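Local coordinates for protein cycloalternan-forming enzyme (Listeria monocytogenes serovar 1/2a, PDB 5F7U) that belongs to glycoside hydrolase family 31, a multidomain carbohydrate-active protein built round a TIM-barrel with beta-rich domains on either end of the chain, at residues Asn348-Thr351 against Asp352-Lys356. The protein carries 1 engineered substitution. Residues are numbered along the deposited sequence; the frame is centred on the assembly and turned at random.
Sequences NNYT and DITGK. With MG (magnesium ion), chain H.
K356, two residues past the end of its helix, turns its side chain back along the last turn, over T351 and N348. From CB the chain bends at chi2 (-71°); CD then passes T351 OG1 at 3.4 Å, CE lies beside the same oxygen, and NZ gives it a hydrogen bond of 2.9 Å. NZ also forms a salt bridge with D352 OD1 (2.9 Å), approaching it from above the carboxylate plane, lies 2.8 Å from N348 OD1, and reaches N348 O weakly. T351 OG1 in turn donates to N348 O, so one hydroxyl links lysine to backbone. N349 OD1 binds a magnesium ion at 2.2 Å, and five waters complete its shell; one of them donates to D352 OD2, while N349 ND2 hydrogen-bonds S339 O. T354 OG1 sits 3.2 Å above the plane of the Y350 ring, offset toward its rim, and donates to Y350 O; NE2 of Q593 hydrogen-bonds both T354 OG1 and G355 O. Helix 343-354 packs against strands 297-301 and 333-338, shortly before strand 367-369, the first of the eight-stranded parallel barrel. G355 N still hydrogen-bonds T351 O, but positive phi (121°) ends the helical path: a glycine-terminated helix C-terminus.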
loop_
_atom_site.group_PDB
_atom_site.type_symbol
_atom_site.label_atom_id
_atom_site.label_comp_id
_atom_site.label_asym_id
_atom_site.label_seq_id
_atom_site.Cartn_x
_atom_site.Cartn_y
_atom_site.Cartn_z
ATOM N N ASN A 348 9.794 -8.989 -1.922
ATOM C CA ASN A 348 11.171 -8.596 -2.165
ATOM C C ASN A 348 11.670 -9.061 -3.547
ATOM O O ASN A 348 12.286 -8.277 -4.277
ATOM C CB ASN A 348 12.113 -9.098 -1.080
ATOM C CG ASN A 348 13.513 -8.585 -1.263
ATOM O OD1 ASN A 348 13.759 -7.377 -1.188
ATOM N ND2 ASN A 348 14.440 -9.491 -1.573
ATOM N N ASN A 349 11.396 -10.322 -3.885
ATOM C CA ASN A 349 11.826 -10.859 -5.192
ATOM C C ASN A 349 11.184 -10.106 -6.348
ATOM O O ASN A 349 11.834 -9.833 -7.349
ATOM C CB ASN A 349 11.590 -12.377 -5.275
ATOM C CG ASN A 349 12.447 -13.146 -4.286
ATOM O OD1 ASN A 349 13.443 -12.620 -3.791
ATOM N ND2 ASN A 349 12.061 -14.390 -3.977
ATOM N N TYR A 350 9.911 -9.745 -6.193
ATOM C CA TYR A 350 9.230 -8.920 -7.166
ATOM C C TYR A 350 9.971 -7.574 -7.314
ATOM O O TYR A 350 10.153 -7.095 -8.429
ATOM C CB TYR A 350 7.751 -8.746 -6.765
ATOM C CG TYR A 350 7.071 -7.610 -7.485
ATOM C CD1 TYR A 350 6.687 -7.740 -8.827
ATOM C CD2 TYR A 350 6.854 -6.392 -6.849
ATOM C CE1 TYR A 350 6.084 -6.697 -9.507
ATOM C CE2 TYR A 350 6.263 -5.313 -7.532
ATOM C CZ TYR A 350 5.877 -5.485 -8.856
ATOM O OH TYR A 350 5.330 -4.433 -9.547
ATOM N N THR A 351 10.391 -6.977 -6.200
ATOM C CA THR A 351 11.120 -5.698 -6.278
ATOM C C THR A 351 12.526 -5.851 -6.870
ATOM O O THR A 351 13.077 -4.888 -7.417
ATOM C CB THR A 351 11.164 -4.925 -4.946
ATOM O OG1 THR A 351 11.942 -5.657 -3.989
ATOM C CG2 THR A 351 9.748 -4.639 -4.456
ATOM N N ASP A 352 13.091 -7.057 -6.797
ATOM C CA ASP A 352 14.332 -7.328 -7.523
ATOM C C ASP A 352 14.103 -7.138 -9.021
ATOM O O ASP A 352 14.996 -6.672 -9.750
ATOM C CB ASP A 352 14.809 -8.758 -7.316
ATOM C CG ASP A 352 15.386 -8.999 -5.950
ATOM O OD1 ASP A 352 15.888 -8.073 -5.275
ATOM O OD2 ASP A 352 15.362 -10.168 -5.544
ATOM N N ILE A 353 12.906 -7.502 -9.472
ATOM C CA ILE A 353 12.582 -7.471 -10.895
ATOM C C ILE A 353 12.198 -6.049 -11.328
ATOM O O ILE A 353 12.649 -5.584 -12.382
ATOM C CB ILE A 353 11.474 -8.492 -11.259
ATOM C CG1 ILE A 353 11.937 -9.936 -10.960
ATOM C CG2 ILE A 353 11.051 -8.344 -12.728
ATOM C CD1 ILE A 353 10.777 -10.900 -10.776
ATOM N N THR A 354 11.376 -5.369 -10.531
ATOM C CA THR A 354 10.714 -4.135 -10.981
ATOM C C THR A 354 11.213 -2.876 -10.291
ATOM O O THR A 354 10.812 -1.764 -10.674
ATOM C CB THR A 354 9.178 -4.190 -10.799
ATOM O OG1 THR A 354 8.867 -4.282 -9.400
ATOM C CG2 THR A 354 8.602 -5.401 -11.541
ATOM N N GLY A 355 12.052 -3.039 -9.268
ATOM C CA GLY A 355 12.655 -1.875 -8.602
ATOM C C GLY A 355 12.330 -1.802 -7.125
ATOM O O GLY A 355 11.207 -2.076 -6.701
ATOM N N LYS A 356 13.342 -1.441 -6.347
ATOM C CA LYS A 356 13.149 -1.230 -4.921
ATOM C C LYS A 356 12.505 0.112 -4.661
ATOM O O LYS A 356 12.698 1.070 -5.416
ATOM C CB LYS A 356 14.498 -1.265 -4.187
ATOM C CG LYS A 356 15.325 -2.515 -4.420
ATOM C CD LYS A 356 14.695 -3.697 -3.722
ATOM C CE LYS A 356 15.171 -4.991 -4.380
ATOM N NZ LYS A 356 14.770 -6.101 -3.493
HETATM MG MG MG H . 15.255 -13.452 -2.966
HETATM O O HOH W 1 17.099 -8.654 -2.875
HETATM O O HOH W 2 15.035 -12.393 -1.274
HETATM O O HOH W 3 14.344 -15.048 -2.045
HETATM O O HOH W 4 16.269 -11.902 -3.788
HETATM O O HOH W 5 17.149 -14.123 -2.286
HETATM O O HOH W 6 15.327 -14.608 -4.721
#